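Local atomic coordinates of phosphate-binding protein PstS 2 (Streptococcus pneumoniae, PDB entry 4H1X), a protein that probably captures phosphate at the outer face of the cell membrane and passes it to an ABC transporter for import. Residues 167-172 with 226-231; 195-200 with 210-215; 28-33 with 248-253. All coordinates share one frame; numbering follows the deposited sequence. Where two conformers were deposited one is given.

Interaction 1: residues 167-172 with 226-231; sequences SSLMEK and AIALDG
Helix 164-180 passes beside strand 223-236 near its corner at Ile-227, with the CA atoms of Leu-169 and Ala-228 9.1 Å apart, a gap that the side chains between them bridge. Here Ile-227 and Ala-228 both sit opposite Phe-106 in a classic beta bulge, so two successive side chains are presented to the helix. Leu-169 reaches over with its CD2 branch, which lies 3.8 Å from Ala-228 CB and 4.0 Å from Ile-227 CD1; the leucine and isoleucine lie alongside one another, pointing opposite ways. Met-170, present as selenomethionine, comes to Ile-227 at about a right angle. Its chain bends at both chi2 (52°) and chi3 (60°), folding the terminal methyl back until CE is 3.8 Å from Ile-227 CD1. That methyl of Ile-227 is thus touched by two successive helix residues. Ile-108 of strand 103-110 adjoins both Met-170 and Ile-227, while Phe-121 and Ile-125 of helix 116-126 add further apolar surface. With methyl groups alone making the contact, the helix is held to the sheet by dispersion and the exclusion of water, in a buried core without directional bonds between the two segments.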
loop_
_atom_site.group_PDB
_atom_site.type_symbol
_atom_site.label_atom_id
_atom_site.label_comp_id
_atom_site.label_asym_id
_atom_site.label_seq_id
_atom_site.Cartn_x
_atom_site.Cartn_y
_atom_site.Cartn_z
ATOM N N SER A 167 4.057 0.080 7.901
ATOM C CA SER A 167 4.994 -0.376 8.941
ATOM C C SER A 167 6.277 -1.016 8.418
ATOM O O SER A 167 7.357 -0.657 8.893
ATOM C CB SER A 167 4.304 -1.344 9.892
ATOM O OG SER A 167 3.249 -0.672 10.554
ATOM N N SER A 168 6.172 -1.978 7.469
ATOM C CA SER A 168 7.355 -2.672 6.956
ATOM C C SER A 168 8.325 -1.687 6.317
ATOM O O SER A 168 9.507 -1.720 6.650
ATOM C CB SER A 168 6.985 -3.776 5.970
ATOM O OG SER A 168 8.171 -4.474 5.633
ATOM N N LEU A 169 7.809 -0.789 5.458
ATOM C CA LEU A 169 8.629 0.214 4.791
ATOM C C LEU A 169 9.246 1.186 5.811
ATOM O O LEU A 169 10.431 1.532 5.687
ATOM C CB LEU A 169 7.824 0.981 3.740
ATOM C CG LEU A 169 8.621 2.102 3.023
ATOM C CD1 LEU A 169 9.879 1.544 2.304
ATOM C CD2 LEU A 169 7.738 2.866 2.061
HETATM N N MSE A 170 8.457 1.612 6.818
HETATM C CA MSE A 170 8.947 2.502 7.871
HETATM C C MSE A 170 10.111 1.838 8.610
HETATM O O MSE A 170 11.102 2.511 8.894
HETATM C CB MSE A 170 7.805 2.856 8.834
HETATM C CG MSE A 170 8.176 3.917 9.824
HETATM SE SE MSE A 170 8.933 5.526 8.916
HETATM C CE MSE A 170 7.588 6.045 7.856
ATOM N N GLU A 171 10.009 0.510 8.878
ATOM C CA GLU A 171 11.066 -0.266 9.532
ATOM C C GLU A 171 12.365 -0.171 8.697
ATOM O O GLU A 171 13.433 0.078 9.253
ATOM C CB GLU A 171 10.614 -1.727 9.735
ATOM C CG GLU A 171 9.640 -1.907 10.897
ATOM C CD GLU A 171 8.628 -3.045 10.849
ATOM O OE1 GLU A 171 8.884 -4.071 10.175
ATOM O OE2 GLU A 171 7.588 -2.922 11.536
ATOM N N LYS A 172 12.263 -0.329 7.355
ATOM C CA LYS A 172 13.450 -0.250 6.466
ATOM C C LYS A 172 14.082 1.165 6.552
ATOM O O LYS A 172 15.311 1.319 6.601
ATOM C CB LYS A 172 13.080 -0.590 4.996
ATOM C CG LYS A 172 12.489 -2.003 4.750
ATOM C CD LYS A 172 13.488 -3.106 5.066
ATOM C CE LYS A 172 12.960 -4.457 4.623
ATOM N NZ LYS A 172 13.834 -5.546 5.119
ATOM N N ALA A 226 3.496 12.055 0.730
ATOM C CA ALA A 226 3.543 10.672 0.217
ATOM C C ALA A 226 4.999 10.225 0.051
ATOM O O ALA A 226 5.708 10.734 -0.822
ATOM C CB ALA A 226 2.785 10.561 -1.101
ATOM N N ILE A 227 5.441 9.284 0.890
ATOM C CA ILE A 227 6.809 8.747 0.856
ATOM C C ILE A 227 6.908 7.611 -0.175
ATOM O O ILE A 227 7.999 7.238 -0.568
ATOM C CB ILE A 227 7.307 8.294 2.250
ATOM C CG1 ILE A 227 6.491 7.115 2.818
ATOM C CG2 ILE A 227 7.366 9.477 3.204
ATOM C CD1 ILE A 227 7.145 6.337 4.053
ATOM N N ALA A 228 5.777 7.066 -0.601
ATOM C CA ALA A 228 5.741 5.983 -1.581
ATOM C C ALA A 228 4.356 5.834 -2.160
ATOM O O ALA A 228 3.363 6.215 -1.517
ATOM C CB ALA A 228 6.148 4.659 -0.928
ATOM N N LEU A 229 4.289 5.229 -3.349
ATOM C CA LEU A 229 3.034 4.838 -3.983
ATOM C C LEU A 229 3.030 3.338 -4.041
ATOM O O LEU A 229 4.034 2.714 -4.420
ATOM C CB LEU A 229 2.836 5.454 -5.376
ATOM C CG LEU A 229 2.824 6.980 -5.458
ATOM C CD1 LEU A 229 2.635 7.411 -6.901
ATOM C CD2 LEU A 229 1.734 7.576 -4.585
ATOM N N ASP A 230 1.940 2.753 -3.580
ATOM C CA ASP A 230 1.813 1.314 -3.547
ATOM C C ASP A 230 0.775 0.907 -4.561
ATOM O O ASP A 230 -0.406 1.170 -4.353
ATOM C CB ASP A 230 1.429 0.846 -2.130
ATOM C CG ASP A 230 1.191 -0.650 -2.019
ATOM O OD1 ASP A 230 2.055 -1.436 -2.506
ATOM O OD2 ASP A 230 0.133 -1.040 -1.479
ATOM N N GLY A 231 1.223 0.333 -5.671
ATOM C CA GLY A 231 0.300 -0.137 -6.691
ATOM C C GLY A 231 -0.133 -1.553 -6.342
ATOM O O GLY A 231 0.565 -2.267 -5.598
#

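Interaction 2: residues 195-200 with 210-215; sequences AGITAV and VSRELT
Ile-197 projects from helix 193-202 and lays the outer part of its side chain across Val-210, at the end of strand 207-210. The two side chains cross at about a right angle, and the packing is tight: Ile-197 CG1 is 3.5 Å from Val-210 CG2, with Ile-197 CD1 3.8 Å from the same methyl. This branch of the isoleucine points away from its own carbonyl carbon (chi1 -68°) and runs on nearly extended, which carries CD1 beyond the valine to the loop that follows. There CD1 meets Leu-214 CG at 4.2 Å, and lies obliquely by the guanidinium of Arg-212, 4.1 Å from NH2. A single isoleucine therefore touches three residues of the 210-215 segment.

Arg-212 runs out extended from CG to NE, and its guanidinium lies beside Val-210 and Glu-213. Val-210 CG1 lies against one face of the guanidinium, 4.2 Å above the plane and displaced toward the rim, while NH1 donates to Glu-213 O at 3.2 Å with an N-H...O angle of 146°. The carbonyl oxygen is close to the guanidinium plane, although the donor is itself tilted 23° from the carbonyl plane. NH1 also forms a salt bridge with Glu-218 OE1, an oxygen that accepts from Thr-215 N as well. Since Thr-215 is the N-cap of helix 216-219, with its side chain capping a backbone N of that helix, the pairing is consistent with a capping box.

Val-109 of strand 103-110 flanks both Val-210 and Leu-214, and Leu-222 adds to the cover over Ile-197. Helix 193-202 joins strand 183-190 to strand 207-210, which run parallel with strand 155-162 between them: a beta-alpha-beta crossover of the kind that builds the alpha/beta lobes of periplasmic binding proteins.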
loop_
_atom_site.group_PDB
_atom_site.type_symbol
_atom_site.label_atom_id
_atom_site.label_comp_id
_atom_site.label_asym_id
_atom_site.label_seq_id
_atom_site.Cartn_x
_atom_site.Cartn_y
_atom_site.Cartn_z
ATOM N N ALA A 195 -5.793 5.850 13.986
ATOM C CA ALA A 195 -5.063 5.891 15.265
ATOM C C ALA A 195 -3.739 6.675 15.148
ATOM O O ALA A 195 -3.394 7.406 16.067
ATOM C CB ALA A 195 -4.804 4.484 15.789
ATOM N N GLY A 196 -3.084 6.600 13.991
ATOM C CA GLY A 196 -1.861 7.357 13.719
ATOM C C GLY A 196 -2.126 8.860 13.676
ATOM O O GLY A 196 -1.381 9.654 14.266
ATOM N N ILE A 197 -3.190 9.269 12.959
ATOM C CA ILE A 197 -3.567 10.696 12.875
ATOM C C ILE A 197 -3.860 11.231 14.292
ATOM O O ILE A 197 -3.349 12.288 14.684
ATOM C CB ILE A 197 -4.798 10.868 11.928
ATOM C CG1 ILE A 197 -4.394 10.556 10.483
ATOM C CG2 ILE A 197 -5.403 12.285 12.048
ATOM C CD1 ILE A 197 -5.550 10.241 9.554
ATOM N N THR A 198 -4.689 10.494 15.056
ATOM C CA THR A 198 -5.059 10.873 16.426
ATOM C C THR A 198 -3.791 11.018 17.310
ATOM O O THR A 198 -3.667 12.011 18.031
ATOM C CB THR A 198 -6.050 9.870 16.984
ATOM O OG1 THR A 198 -7.257 9.955 16.215
ATOM C CG2 THR A 198 -6.369 10.107 18.463
ATOM N N ALA A 199 -2.844 10.062 17.203
ATOM C CA ALA A 199 -1.610 10.051 17.996
ATOM C C ALA A 199 -0.787 11.296 17.708
ATOM O O ALA A 199 -0.279 11.911 18.643
ATOM C CB ALA A 199 -0.802 8.792 17.700
ATOM N N VAL A 200 -0.730 11.727 16.433
ATOM C CA VAL A 200 0.040 12.927 16.079
ATOM C C VAL A 200 -0.641 14.165 16.701
ATOM O O VAL A 200 0.028 14.973 17.333
ATOM C CB VAL A 200 0.227 13.079 14.545
ATOM C CG1 VAL A 200 0.762 14.465 14.182
ATOM C CG2 VAL A 200 1.153 12.003 13.993
ATOM N N VAL A 210 -0.264 6.854 7.337
ATOM C CA VAL A 210 -1.629 6.821 6.784
ATOM C C VAL A 210 -1.534 6.251 5.371
ATOM O O VAL A 210 -0.878 6.850 4.530
ATOM C CB VAL A 210 -2.239 8.259 6.827
ATOM C CG1 VAL A 210 -3.638 8.284 6.191
ATOM C CG2 VAL A 210 -2.291 8.804 8.266
ATOM N N SER A 211 -2.178 5.100 5.100
ATOM C CA SER A 211 -2.057 4.458 3.772
ATOM C C SER A 211 -3.243 4.809 2.847
ATOM O O SER A 211 -3.720 3.967 2.082
ATOM C CB SER A 211 -1.943 2.942 3.942
ATOM O OG SER A 211 -2.951 2.515 4.847
ATOM N N ARG A 212 -3.692 6.067 2.898
ATOM C CA ARG A 212 -4.814 6.566 2.095
ATOM C C ARG A 212 -4.807 8.074 2.139
ATOM O O ARG A 212 -4.016 8.654 2.889
ATOM C CB ARG A 212 -6.152 6.041 2.678
ATOM C CG ARG A 212 -6.359 6.372 4.160
ATOM C CD ARG A 212 -7.772 6.109 4.675
ATOM N NE ARG A 212 -7.876 6.209 6.141
ATOM C CZ ARG A 212 -7.941 7.359 6.818
ATOM N NH1 ARG A 212 -7.899 8.518 6.175
ATOM N NH2 ARG A 212 -8.046 7.354 8.148
ATOM N N GLU A 213 -5.689 8.709 1.372
ATOM C CA GLU A 213 -5.815 10.160 1.425
ATOM C C GLU A 213 -6.417 10.520 2.784
ATOM O O GLU A 213 -7.174 9.719 3.349
ATOM C CB GLU A 213 -6.694 10.657 0.257
ATOM C CG GLU A 213 -6.634 12.156 -0.001
ATOM C CD GLU A 213 -7.555 12.686 -1.088
ATOM O OE1 GLU A 213 -8.159 11.868 -1.819
ATOM O OE2 GLU A 213 -7.710 13.927 -1.176
ATOM N N LEU A 214 -6.071 11.685 3.324
ATOM C CA LEU A 214 -6.656 12.133 4.599
ATOM C C LEU A 214 -7.952 12.858 4.276
ATOM O O LEU A 214 -8.038 13.500 3.238
ATOM C CB LEU A 214 -5.695 13.095 5.314
ATOM C CG LEU A 214 -4.590 12.482 6.189
ATOM C CD1 LEU A 214 -3.501 11.881 5.340
ATOM C CD2 LEU A 214 -3.980 13.553 7.063
ATOM N N THR A 215 -8.935 12.791 5.152
ATOM C CA THR A 215 -10.185 13.541 4.974
ATOM C C THR A 215 -9.915 15.002 5.304
ATOM O O THR A 215 -8.968 15.275 6.056
ATOM C CB THR A 215 -11.278 12.977 5.902
ATOM O OG1 THR A 215 -10.940 13.269 7.263
ATOM C CG2 THR A 215 -11.531 11.489 5.689
#

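Interaction 3: residues 28-33 with 248-253; sequences EITGIL and AELADV
The hydroxyl OG1 of Thr-30 is hydrogen-bonded to Phe-26 O, one turn back in helix 21-30, and more weakly to Thr-27 O, which leaves the methyl branch of Thr-30 to meet helix 247-254. The chain departs from helix 21-30 through a Schellman motif: Gly-31 takes a positive phi of 83°, and its N bonds to Glu-28 O at 3.2 Å within the last turn. This turn brings both Thr-30 and Ile-32 up to helix 247-254, where the CA of Ala-251 is 5.7 Å from that of Thr-30, a close approach, in keeping with the small side chain at this position.

Thr-30 CG2 packs on Leu-250 CD2 at 3.8 Å, the two side chains crossing at about a right angle. Leu-250 has CG anti to its amide nitrogen (chi1 -172°), which brings this branch to the threonine; Phe-26 and Leu-102 also touch the leucine. Beyond the turn, Ile-32 in one of its two conformers reaches the same helix with CG1 4.3 Å from Ala-251 CB and CD1 4.0 Å from Ala-251 O, a carbonyl oxygen that is hydrogen-bonded to Ser-255 OG. The contact thus joins the exit of the helix that follows strand 12-16 to the one that follows strand 244-245, near the C terminus. At its middle the methyl of Ala-251 rests against backbone, with CB 3.6 Å from Thr-30 O.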
loop_
_atom_site.group_PDB
_atom_site.type_symbol
_atom_site.label_atom_id
_atom_site.label_comp_id
_atom_site.label_asym_id
_atom_site.label_seq_id
_atom_site.Cartn_x
_atom_site.Cartn_y
_atom_site.Cartn_z
ATOM N N GLU A 28 -11.595 -1.361 -0.865
ATOM C CA GLU A 28 -12.002 0.056 -0.824
ATOM C C GLU A 28 -11.942 0.680 -2.245
ATOM O O GLU A 28 -12.920 1.277 -2.701
ATOM C CB GLU A 28 -11.125 0.858 0.156
ATOM C CG GLU A 28 -11.448 2.348 0.233
ATOM C CD GLU A 28 -12.882 2.711 0.576
ATOM O OE1 GLU A 28 -13.437 2.130 1.539
ATOM O OE2 GLU A 28 -13.446 3.592 -0.114
ATOM N N ILE A 29 -10.790 0.546 -2.921
ATOM C CA ILE A 29 -10.572 1.132 -4.250
ATOM C C ILE A 29 -11.581 0.602 -5.304
ATOM O O ILE A 29 -12.103 1.396 -6.093
ATOM C CB ILE A 29 -9.090 0.950 -4.721
ATOM C CG1 ILE A 29 -8.108 1.677 -3.762
ATOM C CG2 ILE A 29 -8.900 1.478 -6.164
ATOM C CD1 ILE A 29 -6.642 1.155 -3.834
ATOM N N THR A 30 -11.856 -0.713 -5.320
ATOM C CA THR A 30 -12.802 -1.310 -6.282
ATOM C C THR A 30 -14.288 -1.061 -5.906
ATOM O O THR A 30 -15.173 -1.334 -6.719
ATOM C CB THR A 30 -12.555 -2.832 -6.399
ATOM O OG1 THR A 30 -12.693 -3.395 -5.101
ATOM C CG2 THR A 30 -11.197 -3.170 -7.011
ATOM N N GLY A 31 -14.543 -0.599 -4.680
ATOM C CA GLY A 31 -15.893 -0.341 -4.188
ATOM C C GLY A 31 -16.631 -1.560 -3.658
ATOM O O GLY A 31 -17.856 -1.510 -3.471
ATOM N N ILE A 32 -15.879 -2.668 -3.414
ATOM C CA ILE A 32 -16.402 -3.927 -2.877
ATOM C C ILE A 32 -16.696 -3.727 -1.388
ATOM O O ILE A 32 -17.582 -4.384 -0.851
ATOM C CB ILE A 32 -15.392 -5.082 -3.157
ATOM C CG1 ILE A 32 -15.462 -5.514 -4.635
ATOM C CG2 ILE A 32 -15.583 -6.294 -2.231
ATOM C CD1 ILE A 32 -14.219 -6.186 -5.119
ATOM N N LEU A 33 -15.956 -2.813 -0.738
ATOM C CA LEU A 33 -16.122 -2.448 0.666
ATOM C C LEU A 33 -16.987 -1.200 0.668
ATOM O O LEU A 33 -16.516 -0.128 0.275
ATOM C CB LEU A 33 -14.750 -2.211 1.337
ATOM C CG LEU A 33 -14.734 -1.805 2.826
ATOM C CD1 LEU A 33 -15.225 -2.933 3.724
ATOM C CD2 LEU A 33 -13.343 -1.401 3.256
ATOM N N ALA A 248 -15.386 -2.203 -13.628
ATOM C CA ALA A 248 -16.697 -2.824 -13.373
ATOM C C ALA A 248 -16.563 -4.330 -13.305
ATOM O O ALA A 248 -17.071 -4.945 -12.364
ATOM C CB ALA A 248 -17.694 -2.457 -14.467
ATOM N N GLU A 249 -15.872 -4.924 -14.304
ATOM C CA GLU A 249 -15.647 -6.363 -14.360
ATOM C C GLU A 249 -14.853 -6.793 -13.157
ATOM O O GLU A 249 -15.194 -7.804 -12.560
ATOM C CB GLU A 249 -14.890 -6.762 -15.624
ATOM C CG GLU A 249 -15.769 -6.959 -16.841
ATOM C CD GLU A 249 -15.016 -7.255 -18.122
ATOM O OE1 GLU A 249 -13.848 -6.821 -18.259
ATOM O OE2 GLU A 249 -15.610 -7.914 -19.003
ATOM N N LEU A 250 -13.809 -6.008 -12.789
ATOM C CA LEU A 250 -12.954 -6.315 -11.647
ATOM C C LEU A 250 -13.779 -6.467 -10.371
ATOM O O LEU A 250 -13.641 -7.473 -9.665
ATOM C CB LEU A 250 -11.863 -5.235 -11.447
ATOM C CG LEU A 250 -10.793 -5.558 -10.392
ATOM C CD1 LEU A 250 -10.102 -6.915 -10.686
ATOM C CD2 LEU A 250 -9.772 -4.438 -10.304
ATOM N N ALA A 251 -14.645 -5.481 -10.092
ATOM C CA ALA A 251 -15.494 -5.531 -8.905
ATOM C C ALA A 251 -16.495 -6.698 -9.004
ATOM O O ALA A 251 -16.694 -7.402 -8.012
ATOM C CB ALA A 251 -16.211 -4.213 -8.706
ATOM N N ASP A 252 -17.048 -6.958 -10.221
ATOM C CA ASP A 252 -17.963 -8.077 -10.481
ATOM C C ASP A 252 -17.300 -9.428 -10.169
ATOM O O ASP A 252 -17.924 -10.297 -9.553
ATOM C CB ASP A 252 -18.438 -8.065 -11.934
ATOM C CG ASP A 252 -19.537 -7.067 -12.246
ATOM O OD1 ASP A 252 -19.940 -6.311 -11.324
ATOM O OD2 ASP A 252 -19.995 -7.036 -13.420
ATOM N N VAL A 253 -16.033 -9.593 -10.585
ATOM C CA VAL A 253 -15.298 -10.836 -10.352
ATOM C C VAL A 253 -15.032 -11.030 -8.839
ATOM O O VAL A 253 -15.359 -12.096 -8.298
ATOM C CB VAL A 253 -13.988 -10.892 -11.199
ATOM C CG1 VAL A 253 -13.095 -12.054 -10.766
ATOM C CG2 VAL A 253 -14.310 -11.010 -12.701
#

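How the interactions relate
From the N terminus, the chain first enters interaction 3 at 28-33, just as it leaves helix 21-30, and closes that loop only at 248-253, with 214 residues in between. Both other contacts nest inside it. Residues 167-172 open interaction 1, which closes at 226-231; interaction 2, from 195-200 to 210-215, is nested in turn within that loop, so none of the three cross. Interactions 1 and 2 have centres 14 Å apart and tie helices 164-180 and 193-202 to the strands and loop beside them. Interaction 3, centred about 24 Å from each, joins two helices near the ends of the chain. No two contacts touch one another.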